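Local coordinates for GTP binding regulator (Thermotoga maritima, PDB 1VR8), which is of unknown function but has a fold like that of the Ran-binding protein Mog1p and may regulate a GTP-binding protein, at residues 24-29 against 135-140; 63-68 against 116-121. One frame throughout, in Å; residues are numbered along the deposited sequence.

Contact 1 (24-29 against 135-140)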
ATOM      1  N   PHE A  24      -4.238  -8.250   7.877  1.00 24.60           N
ATOM      2  CA  PHE A  24      -4.347  -8.630   9.284  1.00 24.51           C
ATOM      3  C   PHE A  24      -2.997  -8.835   9.946  1.00 24.26           C
ATOM      4  O   PHE A  24      -2.835  -8.570  11.133  1.00 24.09           O
ATOM      5  CB  PHE A  24      -5.201  -9.886   9.444  1.00 25.48           C
ATOM      6  CG  PHE A  24      -6.640  -9.716   8.988  1.00 27.58           C
ATOM      7  CD1 PHE A  24      -7.425  -8.701   9.489  1.00 29.00           C
ATOM      8  CD2 PHE A  24      -7.208 -10.610   8.091  1.00 31.49           C
ATOM      9  CE1 PHE A  24      -8.738  -8.525   9.075  1.00 28.34           C
ATOM     10  CE2 PHE A  24      -8.553 -10.444   7.663  1.00 31.58           C
ATOM     11  CZ  PHE A  24      -9.301  -9.403   8.164  1.00 31.06           C
ATOM     12  N   VAL A  25      -1.991  -9.248   9.173  1.00 23.34           N
ATOM     13  CA  VAL A  25      -0.661  -9.457   9.737  1.00 19.83           C
ATOM     14  C   VAL A  25       0.025  -8.147  10.187  1.00 23.25           C
ATOM     15  O   VAL A  25       0.995  -8.151  10.931  1.00 24.19           O
ATOM     16  CB  VAL A  25       0.214 -10.241   8.710  1.00 24.44           C
ATOM     17  CG1 VAL A  25       0.648  -9.348   7.607  1.00 19.66           C
ATOM     18  CG2 VAL A  25       1.358 -10.923   9.371  1.00 28.09           C
ATOM     19  N   LEU A  26      -0.509  -7.010   9.742  1.00 23.23           N
ATOM     20  CA  LEU A  26       0.089  -5.712  10.086  1.00 21.90           C
ATOM     21  C   LEU A  26      -0.331  -5.180  11.448  1.00 23.03           C
ATOM     22  O   LEU A  26       0.244  -4.213  11.941  1.00 21.70           O
ATOM     23  CB  LEU A  26      -0.273  -4.675   9.033  1.00 24.11           C
ATOM     24  CG  LEU A  26       0.212  -5.038   7.645  1.00 24.55           C
ATOM     25  CD1 LEU A  26      -0.354  -4.051   6.655  1.00 26.48           C
ATOM     26  CD2 LEU A  26       1.728  -5.056   7.625  1.00 24.14           C
ATOM     27  N   GLU A  27      -1.351  -5.766  12.055  1.00 22.60           N
ATOM     28  CA  GLU A  27      -1.855  -5.254  13.302  1.00 24.16           C
ATOM     29  C   GLU A  27      -0.822  -5.480  14.429  1.00 25.47           C
ATOM     30  O   GLU A  27      -0.147  -6.512  14.494  1.00 25.17           O
ATOM     31  CB  GLU A  27      -3.264  -5.860  13.586  1.00 27.11           C
ATOM     32  CG  GLU A  27      -3.933  -5.249  14.747  1.00 32.06           C
ATOM     33  CD  GLU A  27      -5.401  -5.595  14.855  1.00 31.49           C
ATOM     34  OE1 GLU A  27      -5.812  -6.715  14.386  1.00 30.46           O
ATOM     35  OE2 GLU A  27      -6.105  -4.771  15.466  1.00 29.58           O
ATOM     36  N   THR A  28      -0.651  -4.491  15.309  1.00 21.82           N
ATOM     37  CA  THR A  28       0.115  -4.664  16.529  1.00 23.39           C
ATOM     38  C   THR A  28      -0.620  -3.861  17.595  1.00 26.34           C
ATOM     39  O   THR A  28      -1.635  -3.226  17.305  1.00 24.48           O
ATOM     40  CB  THR A  28       1.557  -4.112  16.444  1.00 26.31           C
ATOM     41  OG1 THR A  28       1.518  -2.690  16.394  1.00 27.22           O
ATOM     42  CG2 THR A  28       2.325  -4.625  15.225  1.00 26.14           C
ATOM     43  N   ARG A  29      -0.090  -3.832  18.806  1.00 26.36           N
ATOM     44  CA  ARG A  29      -0.697  -2.985  19.833  1.00 29.14           C
ATOM     45  C   ARG A  29      -0.629  -1.496  19.471  1.00 27.95           C
ATOM     46  O   ARG A  29      -1.423  -0.730  19.972  1.00 32.91           O
ATOM     47  CB  ARG A  29      -0.062  -3.247  21.202  1.00 31.34           C
ATOM     48  CG  ARG A  29       1.289  -2.580  21.422  1.00 36.60           C
ATOM     49  N   ARG A 135       8.848  -3.524   7.057  1.00 22.87           N
ATOM     50  CA  ARG A 135       9.480  -4.413   8.015  1.00 23.35           C
ATOM     51  C   ARG A 135       8.724  -5.744   8.186  1.00 24.29           C
ATOM     52  O   ARG A 135       9.356  -6.817   8.243  1.00 22.05           O
ATOM     53  CB  ARG A 135       9.669  -3.682   9.321  1.00 26.03           C
ATOM     54  CG  ARG A 135      10.788  -2.654   9.172  1.00 27.04           C
ATOM     55  CD  ARG A 135      10.938  -1.771  10.353  1.00 30.36           C
ATOM     56  NE  ARG A 135      12.166  -0.987  10.243  1.00 30.55           N
ATOM     57  CZ  ARG A 135      12.415   0.096  10.968  1.00 34.51           C
ATOM     58  NH1 ARG A 135      11.503   0.571  11.821  1.00 32.69           N
ATOM     59  NH2 ARG A 135      13.567   0.722  10.830  1.00 33.11           N
ATOM     60  N   VAL A 136       7.395  -5.696   8.208  1.00 21.76           N
ATOM     61  CA  VAL A 136       6.627  -6.946   8.374  1.00 22.69           C
ATOM     62  C   VAL A 136       6.782  -7.821   7.125  1.00 22.69           C
ATOM     63  O   VAL A 136       7.088  -9.012   7.215  1.00 23.01           O
ATOM     64  CB  VAL A 136       5.157  -6.648   8.670  1.00 22.00           C
ATOM     65  CG1 VAL A 136       4.326  -7.909   8.661  1.00 20.93           C
ATOM     66  CG2 VAL A 136       5.041  -5.926  10.002  1.00 23.34           C
ATOM     67  N   TYR A 137       6.607  -7.213   5.957  1.00 21.47           N
ATOM     68  CA  TYR A 137       6.696  -7.977   4.706  1.00 23.28           C
ATOM     69  C   TYR A 137       8.113  -8.452   4.414  1.00 21.52           C
ATOM     70  O   TYR A 137       8.312  -9.530   3.884  1.00 22.02           O
ATOM     71  CB  TYR A 137       6.131  -7.183   3.538  1.00 24.86           C
ATOM     72  CG  TYR A 137       4.627  -6.880   3.615  1.00 24.40           C
ATOM     73  CD1 TYR A 137       3.748  -7.622   4.425  1.00 26.18           C
ATOM     74  CD2 TYR A 137       4.083  -5.872   2.817  1.00 25.11           C
ATOM     75  CE1 TYR A 137       2.370  -7.334   4.443  1.00 24.22           C
ATOM     76  CE2 TYR A 137       2.727  -5.609   2.808  1.00 24.79           C
ATOM     77  CZ  TYR A 137       1.882  -6.328   3.645  1.00 24.44           C
ATOM     78  OH  TYR A 137       0.538  -6.056   3.656  1.00 24.66           O
ATOM     79  N   GLU A 138       9.109  -7.653   4.768  1.00 24.29           N
ATOM     80  CA  GLU A 138      10.501  -8.021   4.492  1.00 24.86           C
ATOM     81  C   GLU A 138      10.884  -9.335   5.174  1.00 22.00           C
ATOM     82  O   GLU A 138      11.742 -10.089   4.669  1.00 23.05           O
ATOM     83  CB  GLU A 138      11.429  -6.890   4.932  1.00 27.26           C
ATOM     84  CG  GLU A 138      12.911  -7.161   4.750  1.00 32.01           C
ATOM     85  CD  GLU A 138      13.383  -7.050   3.319  1.00 34.05           C
ATOM     86  OE1 GLU A 138      12.568  -6.691   2.448  1.00 36.31           O
ATOM     87  OE2 GLU A 138      14.570  -7.352   3.073  1.00 37.29           O
ATOM     88  N   GLU A 139      10.288  -9.624   6.332  1.00 22.22           N
ATOM     89  CA  GLU A 139      10.619 -10.857   7.044  1.00 22.64           C
ATOM     90  C   GLU A 139      10.110 -12.113   6.338  1.00 23.32           C
ATOM     91  O   GLU A 139      10.574 -13.222   6.616  1.00 22.94           O
ATOM     92  CB  GLU A 139      10.027 -10.823   8.450  1.00 26.68           C
ATOM     93  CG  GLU A 139      10.703  -9.841   9.394  1.00 32.06           C
HETATM   94  N   MSE A 140       9.140 -11.951   5.448  1.00 22.62           N
HETATM   95  CA  MSE A 140       8.513 -13.090   4.776  1.00 24.04           C
HETATM   96  C   MSE A 140       9.436 -13.583   3.678  1.00 26.89           C
HETATM   97  O   MSE A 140      10.158 -12.795   3.075  1.00 25.71           O
HETATM   98  CB  MSE A 140       7.155 -12.675   4.219  1.00 23.25           C
HETATM   99  CG  MSE A 140       6.250 -12.133   5.278  1.00 22.64           C
HETATM  100 SE   MSE A 140       4.510 -11.679   4.484  1.00 33.19          SE
HETATM  101  CE  MSE A 140       3.693 -11.011   6.118  1.00 31.74           C
TER

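Contact 2 (63-68 against 116-121)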
ATOM      1  N   LEU A  63      -4.856   1.986   4.480  1.00 22.03           N
ATOM      2  CA  LEU A  63      -4.094   1.101   3.632  1.00 23.75           C
ATOM      3  C   LEU A  63      -5.021   0.479   2.600  1.00 24.02           C
ATOM      4  O   LEU A  63      -5.983  -0.204   2.950  1.00 22.93           O
ATOM      5  CB  LEU A  63      -3.447   0.012   4.447  1.00 22.67           C
ATOM      6  CG  LEU A  63      -2.782  -1.104   3.644  1.00 25.52           C
ATOM      7  CD1 LEU A  63      -1.498  -0.578   3.079  1.00 25.04           C
ATOM      8  CD2 LEU A  63      -2.529  -2.319   4.496  1.00 29.24           C
ATOM      9  N   TYR A  64      -4.717   0.731   1.344  1.00 23.00           N
ATOM     10  CA  TYR A  64      -5.411   0.149   0.186  1.00 22.76           C
ATOM     11  C   TYR A  64      -4.543  -0.960  -0.369  1.00 23.16           C
ATOM     12  O   TYR A  64      -3.327  -0.789  -0.548  1.00 25.00           O
ATOM     13  CB  TYR A  64      -5.661   1.192  -0.896  1.00 22.53           C
ATOM     14  CG  TYR A  64      -6.504   2.371  -0.455  1.00 19.95           C
ATOM     15  CD1 TYR A  64      -5.956   3.410   0.292  1.00 22.76           C
ATOM     16  CD2 TYR A  64      -7.830   2.459  -0.799  1.00 20.78           C
ATOM     17  CE1 TYR A  64      -6.727   4.469   0.699  1.00 22.32           C
ATOM     18  CE2 TYR A  64      -8.622   3.536  -0.395  1.00 23.84           C
ATOM     19  CZ  TYR A  64      -8.053   4.546   0.344  1.00 22.08           C
ATOM     20  OH  TYR A  64      -8.821   5.616   0.776  1.00 26.11           O
ATOM     21  N   VAL A  65      -5.166  -2.098  -0.616  1.00 23.41           N
ATOM     22  CA  VAL A  65      -4.440  -3.259  -1.104  1.00 22.63           C
ATOM     23  C   VAL A  65      -5.129  -3.866  -2.318  1.00 23.22           C
ATOM     24  O   VAL A  65      -6.350  -4.074  -2.322  1.00 22.47           O
ATOM     25  CB  VAL A  65      -4.415  -4.415  -0.089  0.65 25.36           C
ATOM     26  CG1 VAL A  65      -3.393  -5.482  -0.542  0.65 21.95           C
ATOM     27  CG2 VAL A  65      -4.179  -3.906   1.307  0.65 28.47           C
ATOM     28  N   TYR A  66      -4.324  -4.222  -3.309  1.00 22.05           N
ATOM     29  CA  TYR A  66      -4.763  -4.943  -4.490  1.00 21.47           C
ATOM     30  C   TYR A  66      -3.792  -6.096  -4.721  1.00 21.49           C
ATOM     31  O   TYR A  66      -2.573  -5.912  -4.613  1.00 22.42           O
ATOM     32  CB  TYR A  66      -4.784  -4.011  -5.736  1.00 23.18           C
ATOM     33  CG  TYR A  66      -4.817  -4.763  -7.056  1.00 22.12           C
ATOM     34  CD1 TYR A  66      -3.637  -5.235  -7.652  1.00 23.22           C
ATOM     35  CD2 TYR A  66      -6.030  -5.019  -7.705  1.00 19.94           C
ATOM     36  CE1 TYR A  66      -3.678  -5.950  -8.823  1.00 23.97           C
ATOM     37  CE2 TYR A  66      -6.077  -5.740  -8.902  1.00 22.78           C
ATOM     38  CZ  TYR A  66      -4.880  -6.196  -9.454  1.00 22.87           C
ATOM     39  OH  TYR A  66      -4.873  -6.908 -10.640  1.00 25.74           O
ATOM     40  N   LYS A  67      -4.332  -7.279  -5.016  1.00 20.79           N
ATOM     41  CA  LYS A  67      -3.545  -8.440  -5.415  1.00 24.75           C
ATOM     42  C   LYS A  67      -4.015  -8.851  -6.794  1.00 25.33           C
ATOM     43  O   LYS A  67      -5.210  -9.052  -7.012  1.00 22.66           O
ATOM     44  CB  LYS A  67      -3.794  -9.620  -4.464  1.00 25.77           C
ATOM     45  CG  LYS A  67      -2.984 -10.849  -4.820  1.00 25.84           C
ATOM     46  CD  LYS A  67      -3.210 -11.988  -3.854  1.00 25.83           C
ATOM     47  CE  LYS A  67      -2.300 -13.160  -4.238  1.00 27.89           C
ATOM     48  NZ  LYS A  67      -2.658 -14.395  -3.493  1.00 28.81           N
ATOM     49  N   GLY A  68      -3.093  -9.048  -7.718  1.00 23.76           N
ATOM     50  CA  GLY A  68      -3.435  -9.490  -9.043  1.00 25.24           C
ATOM     51  C   GLY A  68      -2.434  -9.153 -10.129  1.00 25.17           C
ATOM     52  O   GLY A  68      -1.399  -8.545  -9.870  1.00 25.89           O
ATOM     53  N   TRP A 116       1.276  -7.317  -6.377  1.00 22.20           N
ATOM     54  CA  TRP A 116       0.771  -6.522  -5.277  1.00 21.68           C
ATOM     55  C   TRP A 116       0.866  -5.035  -5.578  1.00 22.28           C
ATOM     56  O   TRP A 116       1.852  -4.556  -6.150  1.00 22.36           O
ATOM     57  CB  TRP A 116       1.588  -6.796  -3.996  1.00 23.21           C
ATOM     58  CG  TRP A 116       1.403  -8.191  -3.465  1.00 21.49           C
ATOM     59  CD1 TRP A 116       2.228  -9.280  -3.648  1.00 21.36           C
ATOM     60  CD2 TRP A 116       0.314  -8.650  -2.682  1.00 21.10           C
ATOM     61  NE1 TRP A 116       1.699 -10.378  -3.048  1.00 24.92           N
ATOM     62  CE2 TRP A 116       0.515 -10.030  -2.453  1.00 21.83           C
ATOM     63  CE3 TRP A 116      -0.831  -8.039  -2.168  1.00 24.55           C
ATOM     64  CZ2 TRP A 116      -0.368 -10.796  -1.690  1.00 22.95           C
ATOM     65  CZ3 TRP A 116      -1.694  -8.794  -1.412  1.00 24.56           C
ATOM     66  CH2 TRP A 116      -1.467 -10.168  -1.187  1.00 24.61           C
ATOM     67  N   LEU A 117      -0.145  -4.304  -5.127  1.00 21.88           N
ATOM     68  CA  LEU A 117      -0.153  -2.842  -5.147  1.00 21.06           C
ATOM     69  C   LEU A 117      -0.677  -2.381  -3.796  1.00 22.39           C
ATOM     70  O   LEU A 117      -1.719  -2.852  -3.353  1.00 21.71           O
ATOM     71  CB  LEU A 117      -1.043  -2.335  -6.265  1.00 23.15           C
ATOM     72  CG  LEU A 117      -1.532  -0.885  -6.186  1.00 25.00           C
ATOM     73  CD1 LEU A 117      -0.417   0.104  -6.247  1.00 27.66           C
ATOM     74  CD2 LEU A 117      -2.525  -0.668  -7.315  1.00 26.92           C
ATOM     75  N   PHE A 118       0.047  -1.466  -3.163  1.00 21.58           N
ATOM     76  CA  PHE A 118      -0.352  -0.860  -1.869  1.00 22.47           C
ATOM     77  C   PHE A 118      -0.431   0.637  -1.996  1.00 23.91           C
ATOM     78  O   PHE A 118       0.393   1.242  -2.693  1.00 22.22           O
ATOM     79  CB  PHE A 118       0.687  -1.205  -0.794  1.00 23.13           C
ATOM     80  CG  PHE A 118       0.738  -2.682  -0.466  1.00 23.44           C
ATOM     81  CD1 PHE A 118      -0.192  -3.228   0.408  1.00 26.57           C
ATOM     82  CD2 PHE A 118       1.637  -3.510  -1.073  1.00 25.10           C
ATOM     83  CE1 PHE A 118      -0.187  -4.565   0.695  1.00 27.26           C
ATOM     84  CE2 PHE A 118       1.637  -4.876  -0.807  1.00 25.68           C
ATOM     85  CZ  PHE A 118       0.724  -5.393   0.080  1.00 25.70           C
ATOM     86  N   ILE A 119      -1.385   1.242  -1.294  1.00 23.72           N
ATOM     87  CA  ILE A 119      -1.422   2.676  -1.127  1.00 23.83           C
ATOM     88  C   ILE A 119      -1.599   2.922   0.369  1.00 24.41           C
ATOM     89  O   ILE A 119      -2.499   2.333   1.013  1.00 24.50           O
ATOM     90  CB  ILE A 119      -2.597   3.346  -1.864  1.00 24.12           C
ATOM     91  CG1 ILE A 119      -2.642   2.937  -3.355  1.00 24.94           C
ATOM     92  CG2 ILE A 119      -2.472   4.870  -1.695  1.00 25.32           C
ATOM     93  CD1 ILE A 119      -3.954   3.263  -4.016  1.00 26.66           C
ATOM     94  N   VAL A 120      -0.757   3.778   0.926  1.00 22.63           N
ATOM     95  CA  VAL A 120      -0.938   4.228   2.293  1.00 22.78           C
ATOM     96  C   VAL A 120      -1.218   5.726   2.281  1.00 23.32           C
ATOM     97  O   VAL A 120      -0.491   6.506   1.649  1.00 21.97           O
ATOM     98  CB  VAL A 120       0.300   3.942   3.141  1.00 24.14           C
ATOM     99  CG1 VAL A 120       0.148   4.484   4.569  1.00 26.21           C
ATOM    100  CG2 VAL A 120       0.540   2.485   3.204  1.00 24.98           C
ATOM    101  N   GLU A 121      -2.269   6.136   2.970  1.00 24.39           N
ATOM    102  CA  GLU A 121      -2.611   7.547   3.042  1.00 25.09           C
ATOM    103  C   GLU A 121      -3.047   7.958   4.423  1.00 23.27           C
ATOM    104  O   GLU A 121      -3.609   7.174   5.182  1.00 23.02           O
ATOM    105  CB  GLU A 121      -3.638   7.952   1.979  1.00 28.92           C
ATOM    106  CG  GLU A 121      -4.951   7.340   2.063  1.00 34.68           C
ATOM    107  CD  GLU A 121      -5.992   7.919   1.058  1.00 36.48           C
ATOM    108  OE1 GLU A 121      -5.567   8.383  -0.029  1.00 38.53           O
ATOM    109  OE2 GLU A 121      -7.222   7.836   1.387  1.00 36.46           O
TER

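Contact 1 (24-29 against 135-140)
The one aromatic ring in this contact, that of Y137, meets V25 at its edge, near the ring plane, where CG1 of V25 stands 4.1 Å from CE1 of Y137. The L26 side chain crosses that of Y137 at about a right angle; its CD2, 4.0 Å from Y137 CE1, stands oblique to the ring, and CD1 lies 3.7 Å from Y137 OH. That hydroxyl, on a buried side chain, is hydrogen-bonded to the carbonyl oxygen of A22, so a tyrosine can fill this place without stranding its polar end. The branches of V25 receive the extended chain of selenomethionine M140 tip to tip, with CE 3.8 Å from V25 CG1. V136 slides past V25 and lays its CB 3.9 Å from CD2 of L26; the short, beta-branched V136 suits a place where the CA atoms of L26 and V136 are 6.9 Å apart. No hydrogen bond joins 24-29 to 135-140, but the carbonyl oxygen of L26 accepts one from H132 NE2, one turn earlier in the helix. The type I turn F24-E27 thus presents V25 and L26 as it leads from helix 19-24 toward strand 32-39, packing that connection against the C-terminal end of helix 126-138.

Contact 2 (63-68 against 116-121)
Four backbone hydrogen bonds join the two strands, in pairs at Y64-I119 and Y66-L117; the straightest runs from Y64 N to I119 O, 2.8 Å long and 172° at the hydrogen. Between them V65 and F118 form a non-hydrogen-bonded pair, V65 CG1 touching F118 CE1 at 3.6 Å and also meeting the edge of the W116 ring at CZ3. On this face K67, fully extended, lies alongside W116 in a CH-pi contact, its CG 4.0 Å from the centroid of the six-membered ring; the long aliphatic stem lies over one face of that ring, while NZ is hydrogen-bonded to the carbonyl oxygen of Y17. At the other end CD1 of L63 rests 3.7 Å from V120 CG2. The strands run antiparallel, at 170°, as neighbours within the antiparallel sheet of this Mog1p-like fold. The face bearing Y64, Y66, L117 and I119 turns to helix 71-79, where I74 meets both Y66 and L117. Here CB of Y64 packs 3.9 Å from I119 CB, and its hydroxyl donates to E121 OE2 (2.8 Å) from above the carboxylate plane, ring and carboxylate standing 85° apart. An alanine at Y64 would lose the ring and this bond, and would probably leave the E121 carboxylate less firmly oriented. In the second shell Y42 OH binds E121 OE1, and the Y42 ring meets that of Y64 edge-to-face. Farther out, backbone hydrogen bonds tie L63 and V65 to strand 45-56, and F118 and V120 to strand 106-113.

How the contacts relate
Contact 2 lies deep in the chain, its centre about 4 Å from the chain centre, whereas contact 1 is about 13 Å out and only partly buried. Contact 2 pairs two strands through backbone hydrogen bonds, with a tyrosine-carboxylate bond at one end; contact 1 packs a turn on a helix end through mainly apolar side chains, with no hydrogen bond between its segments. The two meet directly: Y137 CE2 lies 3.4 Å from F118 CZ, the rings inclined at about 40°, and L26 CD1 lies 3.5 Å from L63 CD2. Contact 1 therefore covers part of the sheet face that carries L63 and F118. Strand 116-122 leads into helix 126-138, and contact 2 is nested along the chain between the segments of contact 1.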